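Local coordinates for protein PrgB (Enterococcus faecalis, PDB 6EVU) that promotes cell aggregation, biofilm formation and conjugation by binding and compacting DNA, the part described here being its adhesin domain, at residues D152-V164 / V294-T306. Residues are numbered along the deposited sequence; the frame is centred on the assembly and turned at random.
With PO4 (phosphate ion), chain B.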
ATOM      1  N   ASP A 152     -11.325   9.252   1.854  1.00 34.64           N
ATOM      2  CA  ASP A 152     -10.552   9.749   0.722  1.00 41.17           C
ATOM      3  C   ASP A 152      -9.884   8.548   0.043  1.00 36.86           C
ATOM      4  O   ASP A 152      -8.981   7.942   0.637  1.00 34.26           O
ATOM      5  CB  ASP A 152      -9.508  10.761   1.221  1.00 41.01           C
ATOM      6  CG  ASP A 152      -8.744  11.459   0.104  1.00 44.24           C
ATOM      7  OD1 ASP A 152      -8.642  10.909  -1.000  1.00 39.16           O
ATOM      8  OD2 ASP A 152      -8.200  12.579   0.329  1.00 44.32           O
ATOM      9  N   PRO A 153     -10.289   8.165  -1.182  1.00 32.06           N
ATOM     10  CA  PRO A 153      -9.680   6.985  -1.820  1.00 30.77           C
ATOM     11  C   PRO A 153      -8.196   7.157  -2.142  1.00 27.77           C
ATOM     12  O   PRO A 153      -7.503   6.157  -2.426  1.00 33.35           O
ATOM     13  CB  PRO A 153     -10.518   6.827  -3.084  1.00 33.05           C
ATOM     14  CG  PRO A 153     -10.809   8.293  -3.484  1.00 33.01           C
ATOM     15  CD  PRO A 153     -11.166   8.921  -2.109  1.00 34.57           C
ATOM     16  N   ILE A 154      -7.711   8.400  -2.134  1.00 30.50           N
ATOM     17  CA  ILE A 154      -6.306   8.700  -2.387  1.00 35.23           C
ATOM     18  C   ILE A 154      -5.468   8.608  -1.121  1.00 36.69           C
ATOM     19  O   ILE A 154      -4.238   8.517  -1.213  1.00 37.04           O
ATOM     20  CB  ILE A 154      -6.189  10.099  -3.019  1.00 38.79           C
ATOM     21  CG1 ILE A 154      -7.121  10.190  -4.228  1.00 40.58           C
ATOM     22  CG2 ILE A 154      -4.766  10.407  -3.403  1.00 47.18           C
ATOM     23  CD1 ILE A 154      -6.827   9.143  -5.314  1.00 34.53           C
ATOM     24  N   ILE A 155      -6.097   8.631   0.051  1.00 36.28           N
ATOM     25  CA  ILE A 155      -5.423   8.237   1.285  1.00 33.43           C
ATOM     26  C   ILE A 155      -5.504   6.726   1.493  1.00 28.22           C
ATOM     27  O   ILE A 155      -4.522   6.074   1.910  1.00 30.93           O
ATOM     28  CB  ILE A 155      -6.076   9.015   2.444  1.00 28.35           C
ATOM     29  CG1 ILE A 155      -5.762  10.519   2.335  1.00 34.55           C
ATOM     30  CG2 ILE A 155      -5.668   8.461   3.837  1.00 31.09           C
ATOM     31  CD1 ILE A 155      -6.492  11.375   3.360  1.00 36.57           C
ATOM     32  N   THR A 156      -6.652   6.162   1.144  1.00 27.10           N
ATOM     33  CA  THR A 156      -6.870   4.721   0.983  1.00 23.41           C
ATOM     34  C   THR A 156      -6.948   3.899   2.287  1.00 25.41           C
ATOM     35  O   THR A 156      -8.037   3.710   2.809  1.00 27.82           O
ATOM     36  CB  THR A 156      -5.790   4.144   0.023  1.00 25.99           C
ATOM     37  OG1 THR A 156      -5.518   5.172  -0.983  1.00 28.15           O
ATOM     38  CG2 THR A 156      -6.242   2.886  -0.717  1.00 26.29           C
ATOM     39  N   ALA A 157      -5.847   3.376   2.778  1.00 26.02           N
ATOM     40  CA  ALA A 157      -5.920   2.386   3.854  1.00 23.11           C
ATOM     41  C   ALA A 157      -4.749   2.508   4.815  1.00 31.73           C
ATOM     42  O   ALA A 157      -3.613   2.724   4.397  1.00 26.78           O
ATOM     43  CB  ALA A 157      -5.919   0.967   3.300  1.00 22.04           C
ATOM     44  N   PHE A 158      -5.014   2.248   6.093  1.00 23.10           N
ATOM     45  CA  PHE A 158      -3.965   2.007   7.084  1.00 23.88           C
ATOM     46  C   PHE A 158      -4.188   0.615   7.614  1.00 23.28           C
ATOM     47  O   PHE A 158      -5.316   0.280   7.972  1.00 26.40           O
ATOM     48  CB  PHE A 158      -4.042   3.021   8.231  1.00 25.12           C
ATOM     49  CG  PHE A 158      -3.759   4.452   7.812  1.00 24.66           C
ATOM     50  CD1 PHE A 158      -4.741   5.181   7.157  1.00 26.68           C
ATOM     51  CD2 PHE A 158      -2.523   5.080   8.100  1.00 31.18           C
ATOM     52  CE1 PHE A 158      -4.502   6.555   6.781  1.00 35.53           C
ATOM     53  CE2 PHE A 158      -2.273   6.430   7.684  1.00 31.16           C
ATOM     54  CZ  PHE A 158      -3.255   7.136   7.042  1.00 33.30           C
ATOM     55  N   ILE A 159      -3.147  -0.224   7.624  1.00 20.59           N
ATOM     56  CA  ILE A 159      -3.339  -1.635   7.967  1.00 20.31           C
ATOM     57  C   ILE A 159      -2.272  -2.051   8.961  1.00 22.78           C
ATOM     58  O   ILE A 159      -1.081  -1.745   8.793  1.00 23.73           O
ATOM     59  CB  ILE A 159      -3.313  -2.510   6.679  1.00 22.70           C
ATOM     60  CG1 ILE A 159      -4.614  -2.213   5.844  1.00 26.86           C
ATOM     61  CG2 ILE A 159      -3.168  -4.063   7.009  1.00 22.38           C
ATOM     62  CD1 ILE A 159      -4.694  -2.846   4.528  1.00 38.21           C
ATOM     63  N   GLY A 160      -2.668  -2.846   9.964  1.00 21.70           N
ATOM     64  CA  GLY A 160      -1.634  -3.295  10.891  1.00 23.27           C
ATOM     65  C   GLY A 160      -2.208  -4.211  11.953  1.00 23.16           C
ATOM     66  O   GLY A 160      -3.428  -4.374  12.065  1.00 23.22           O
ATOM     67  N   THR A 161      -1.301  -4.776  12.757  1.00 22.04           N
ATOM     68  CA  THR A 161      -1.684  -5.627  13.885  1.00 22.64           C
ATOM     69  C   THR A 161      -0.487  -5.737  14.831  1.00 29.95           C
ATOM     70  O   THR A 161       0.564  -5.157  14.599  1.00 25.90           O
ATOM     71  CB  THR A 161      -2.175  -6.998  13.392  1.00 23.09           C
ATOM     72  OG1 THR A 161      -2.749  -7.701  14.532  1.00 24.04           O
ATOM     73  CG2 THR A 161      -1.011  -7.836  12.875  1.00 24.64           C
ATOM     74  N   ASN A 162      -0.670  -6.468  15.905  1.00 24.99           N
ATOM     75  CA  ASN A 162       0.383  -6.768  16.863  1.00 31.06           C
ATOM     76  C   ASN A 162       1.383  -7.745  16.262  1.00 27.75           C
ATOM     77  O   ASN A 162       0.987  -8.728  15.635  1.00 29.46           O
ATOM     78  CB  ASN A 162      -0.321  -7.417  18.076  1.00 34.12           C
ATOM     79  CG  ASN A 162       0.582  -7.716  19.188  1.00 40.02           C
ATOM     80  OD1 ASN A 162       1.457  -6.926  19.549  1.00 35.68           O
ATOM     81  ND2 ASN A 162       0.335  -8.844  19.816  1.00 38.99           N
ATOM     82  N   ARG A 163       2.667  -7.593  16.575  1.00 26.99           N
ATOM     83  CA  ARG A 163       3.634  -8.573  16.075  1.00 28.99           C
ATOM     84  C   ARG A 163       4.032  -9.533  17.197  1.00 32.96           C
ATOM     85  O   ARG A 163       4.684  -9.123  18.156  1.00 34.63           O
ATOM     86  CB  ARG A 163       4.877  -7.883  15.506  1.00 28.99           C
ATOM     87  CG  ARG A 163       5.909  -8.872  15.017  1.00 32.64           C
ATOM     88  CD  ARG A 163       7.095  -8.221  14.272  1.00 36.49           C
ATOM     89  NE  ARG A 163       6.717  -7.668  12.969  1.00 31.83           N
ATOM     90  CZ  ARG A 163       6.498  -8.432  11.905  1.00 33.88           C
ATOM     91  NH1 ARG A 163       6.628  -9.741  12.001  1.00 33.52           N
ATOM     92  NH2 ARG A 163       6.182  -7.898  10.750  1.00 31.91           N
ATOM     93  N   VAL A 164       3.682 -10.820  17.065  1.00 31.38           N
ATOM     94  CA  VAL A 164       4.165 -11.837  17.997  1.00 32.84           C
ATOM     95  C   VAL A 164       5.182 -12.783  17.368  1.00 35.31           C
ATOM     96  O   VAL A 164       5.810 -13.562  18.098  1.00 38.11           O
ATOM     97  CB  VAL A 164       3.005 -12.671  18.599  1.00 38.76           C
ATOM     98  CG1 VAL A 164       1.924 -11.809  19.194  1.00 37.03           C
ATOM     99  CG2 VAL A 164       2.408 -13.595  17.592  1.00 44.40           C
ATOM    100  N   VAL A 294      11.208  -6.834  16.231  1.00 46.31           N
ATOM    101  CA  VAL A 294      11.515  -5.585  15.534  1.00 50.44           C
ATOM    102  C   VAL A 294      10.415  -4.578  15.873  1.00 43.99           C
ATOM    103  O   VAL A 294       9.239  -4.809  15.544  1.00 41.84           O
ATOM    104  CB  VAL A 294      11.646  -5.779  14.007  1.00 46.58           C
ATOM    105  CG1 VAL A 294      11.938  -4.444  13.301  1.00 39.57           C
ATOM    106  CG2 VAL A 294      12.752  -6.777  13.665  1.00 47.87           C
ATOM    107  N   PRO A 295      10.742  -3.462  16.532  1.00 39.83           N
ATOM    108  CA  PRO A 295       9.716  -2.456  16.846  1.00 40.25           C
ATOM    109  C   PRO A 295       9.083  -1.822  15.600  1.00 35.12           C
ATOM    110  O   PRO A 295       9.690  -1.768  14.521  1.00 40.42           O
ATOM    111  CB  PRO A 295      10.493  -1.404  17.646  1.00 43.04           C
ATOM    112  CG  PRO A 295      11.832  -2.029  17.937  1.00 50.87           C
ATOM    113  CD  PRO A 295      12.097  -2.969  16.808  1.00 48.47           C
ATOM    114  N   VAL A 296       7.848  -1.330  15.784  1.00 36.39           N
ATOM    115  CA  VAL A 296       7.044  -0.573  14.812  1.00 31.29           C
ATOM    116  C   VAL A 296       7.145  -1.178  13.416  1.00 37.07           C
ATOM    117  O   VAL A 296       7.258  -0.460  12.420  1.00 37.40           O
ATOM    118  CB  VAL A 296       7.389   0.946  14.828  1.00 40.76           C
ATOM    119  CG1 VAL A 296       7.046   1.517  16.183  1.00 35.28           C
ATOM    120  CG2 VAL A 296       8.847   1.244  14.484  1.00 41.68           C
ATOM    121  N   SER A 297       7.017  -2.506  13.333  1.00 29.40           N
ATOM    122  CA  SER A 297       7.231  -3.236  12.085  1.00 32.04           C
ATOM    123  C   SER A 297       5.986  -3.980  11.612  1.00 31.35           C
ATOM    124  O   SER A 297       6.100  -4.953  10.838  1.00 31.93           O
ATOM    125  CB  SER A 297       8.407  -4.207  12.236  1.00 34.59           C
ATOM    126  OG  SER A 297       8.098  -5.259  13.152  1.00 35.59           O
ATOM    127  N   SER A 298       4.785  -3.554  12.076  1.00 28.58           N
ATOM    128  CA  SER A 298       3.571  -4.260  11.711  1.00 26.07           C
ATOM    129  C   SER A 298       2.352  -3.351  11.493  1.00 23.70           C
ATOM    130  O   SER A 298       1.217  -3.852  11.498  1.00 26.53           O
ATOM    131  CB  SER A 298       3.222  -5.358  12.777  1.00 28.21           C
ATOM    132  OG  SER A 298       3.277  -4.824  14.118  1.00 29.81           O
ATOM    133  N   ALA A 299       2.536  -2.054  11.258  1.00 26.39           N
ATOM    134  CA  ALA A 299       1.424  -1.248  10.778  1.00 26.82           C
ATOM    135  C   ALA A 299       1.945  -0.261   9.738  1.00 25.88           C
ATOM    136  O   ALA A 299       3.022   0.308   9.901  1.00 28.75           O
ATOM    137  CB  ALA A 299       0.779  -0.449  11.915  1.00 27.28           C
ATOM    138  N   GLN A 300       1.138  -0.048   8.684  1.00 26.47           N
ATOM    139  CA  GLN A 300       1.624   0.791   7.593  1.00 26.32           C
ATOM    140  C   GLN A 300       0.470   1.599   7.010  1.00 27.06           C
ATOM    141  O   GLN A 300      -0.711   1.283   7.172  1.00 27.69           O
ATOM    142  CB  GLN A 300       2.263  -0.082   6.489  1.00 26.56           C
ATOM    143  CG  GLN A 300       1.204  -0.849   5.692  1.00 25.84           C
ATOM    144  CD  GLN A 300       1.827  -1.952   4.839  1.00 34.87           C
ATOM    145  OE1 GLN A 300       1.531  -3.124   4.974  1.00 27.93           O
ATOM    146  NE2 GLN A 300       2.681  -1.552   3.916  1.00 29.40           N
ATOM    147  N   TRP A 301       0.864   2.647   6.260  1.00 24.69           N
ATOM    148  CA  TRP A 301      -0.086   3.411   5.463  1.00 27.42           C
ATOM    149  C   TRP A 301       0.164   3.049   4.012  1.00 26.88           C
ATOM    150  O   TRP A 301       1.305   3.166   3.560  1.00 28.92           O
ATOM    151  CB  TRP A 301       0.160   4.906   5.703  1.00 27.95           C
ATOM    152  CG  TRP A 301      -0.641   5.812   4.786  1.00 27.90           C
ATOM    153  CD1 TRP A 301      -1.828   5.526   4.212  1.00 31.42           C
ATOM    154  CD2 TRP A 301      -0.293   7.143   4.350  1.00 32.15           C
ATOM    155  NE1 TRP A 301      -2.264   6.561   3.421  1.00 34.33           N
ATOM    156  CE2 TRP A 301      -1.334   7.570   3.490  1.00 30.23           C
ATOM    157  CE3 TRP A 301       0.812   7.987   4.563  1.00 35.23           C
ATOM    158  CZ2 TRP A 301      -1.303   8.845   2.871  1.00 38.07           C
ATOM    159  CZ3 TRP A 301       0.817   9.251   3.972  1.00 41.09           C
ATOM    160  CH2 TRP A 301      -0.216   9.639   3.117  1.00 47.28           C
ATOM    161  N   PHE A 302      -0.870   2.601   3.306  1.00 27.80           N
ATOM    162  CA  PHE A 302      -0.761   2.318   1.874  1.00 26.82           C
ATOM    163  C   PHE A 302      -1.713   3.262   1.150  1.00 22.82           C
ATOM    164  O   PHE A 302      -2.924   3.095   1.217  1.00 26.45           O
ATOM    165  CB  PHE A 302      -1.074   0.870   1.489  1.00 27.59           C
ATOM    166  CG  PHE A 302      -0.799   0.645   0.034  1.00 28.17           C
ATOM    167  CD1 PHE A 302       0.533   0.474  -0.385  1.00 34.05           C
ATOM    168  CD2 PHE A 302      -1.784   0.811  -0.898  1.00 30.18           C
ATOM    169  CE1 PHE A 302       0.847   0.330  -1.718  1.00 32.75           C
ATOM    170  CE2 PHE A 302      -1.476   0.701  -2.298  1.00 31.61           C
ATOM    171  CZ  PHE A 302      -0.170   0.467  -2.685  1.00 32.80           C
ATOM    172  N   ALA A 303      -1.159   4.215   0.408  1.00 26.93           N
ATOM    173  CA  ALA A 303      -1.947   5.132  -0.401  1.00 31.30           C
ATOM    174  C   ALA A 303      -1.915   4.682  -1.856  1.00 30.14           C
ATOM    175  O   ALA A 303      -0.850   4.301  -2.363  1.00 35.98           O
ATOM    176  CB  ALA A 303      -1.374   6.545  -0.296  1.00 29.47           C
ATOM    177  N   PHE A 304      -3.062   4.766  -2.515  1.00 28.15           N
ATOM    178  CA  PHE A 304      -3.210   4.410  -3.921  1.00 29.17           C
ATOM    179  C   PHE A 304      -3.438   5.651  -4.760  1.00 29.64           C
ATOM    180  O   PHE A 304      -4.376   6.396  -4.501  1.00 31.47           O
ATOM    181  CB  PHE A 304      -4.386   3.473  -4.155  1.00 28.76           C
ATOM    182  CG  PHE A 304      -4.567   3.137  -5.587  1.00 30.94           C
ATOM    183  CD1 PHE A 304      -3.777   2.150  -6.162  1.00 29.72           C
ATOM    184  CD2 PHE A 304      -5.508   3.835  -6.396  1.00 29.58           C
ATOM    185  CE1 PHE A 304      -3.926   1.827  -7.543  1.00 29.77           C
ATOM    186  CE2 PHE A 304      -5.680   3.479  -7.772  1.00 28.19           C
ATOM    187  CZ  PHE A 304      -4.883   2.507  -8.340  1.00 30.48           C
ATOM    188  N   SER A 305      -2.600   5.851  -5.788  1.00 28.81           N
ATOM    189  CA  SER A 305      -2.845   6.943  -6.730  1.00 34.48           C
ATOM    190  C   SER A 305      -2.106   6.654  -8.023  1.00 30.83           C
ATOM    191  O   SER A 305      -1.318   5.716  -8.122  1.00 32.38           O
ATOM    192  CB  SER A 305      -2.386   8.304  -6.178  1.00 31.46           C
ATOM    193  OG  SER A 305      -1.005   8.530  -6.413  1.00 35.30           O
ATOM    194  N   THR A 306      -2.267   7.564  -8.982  1.00 31.65           N
ATOM    195  CA  THR A 306      -1.587   7.503 -10.266  1.00 34.99           C
ATOM    196  C   THR A 306      -0.502   8.560 -10.369  1.00 38.45           C
ATOM    197  O   THR A 306      -0.039   8.862 -11.481  1.00 37.21           O
ATOM    198  CB  THR A 306      -2.581   7.671 -11.425  1.00 33.38           C
ATOM    199  OG1 THR A 306      -3.317   8.901 -11.250  1.00 35.02           O
ATOM    200  CG2 THR A 306      -3.466   6.492 -11.544  1.00 33.06           C
TER
HETATM  201  P   PO4 B 601       5.545  -2.518  18.869  0.61 31.48           P
HETATM  202  O1  PO4 B 601       6.595  -1.552  18.353  0.61 29.97           O
HETATM  203  O2  PO4 B 601       5.695  -3.824  18.090  0.61 34.64           O
HETATM  204  O3  PO4 B 601       5.824  -2.800  20.336  0.61 37.68           O
HETATM  205  O4  PO4 B 601       4.127  -2.023  18.807  0.61 29.80           O
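The F158 ring lies over one face of the W301 indole in an offset stack: the phenyl and five-membered ring centroids are 4.1 Å apart and the planes differ by 10°. At the indole's edge sit A157 O and I155 O; NE1 of W301 donates to O of I155 (2.8 Å), the acceptor lying 6° out of the ring plane, so stack and bond together fix the ring's rotation. W301 places CG anti to its backbone N (chi1 172°), which lays the indole alongside F158 on one sheet face. The guanidinium of R163 meets S297 O essentially in its own plane, NH2 to O 2.9 Å, while NE makes a weak bond to S297 OG; NH1 turns to K167 O and N165 O. Between these ends the antiparallel pairing includes I159 N to Q300 O (2.9 Å) and its return, Q300 N to I159 O. Beyond the strands, OG1 of T156 accepts from N of F304 (2.9 Å) and donates to P153 O, whereas OG of S298 donates to T161 O (2.8 Å). Strand 299-302 thus joins strand 157-160, distant in sequence, within an antiparallel sheet of the GbpC-like adhesin domain; from the opposite face I159, Q300 and F302 pack onto F284 of the larger, nine-stranded sheet.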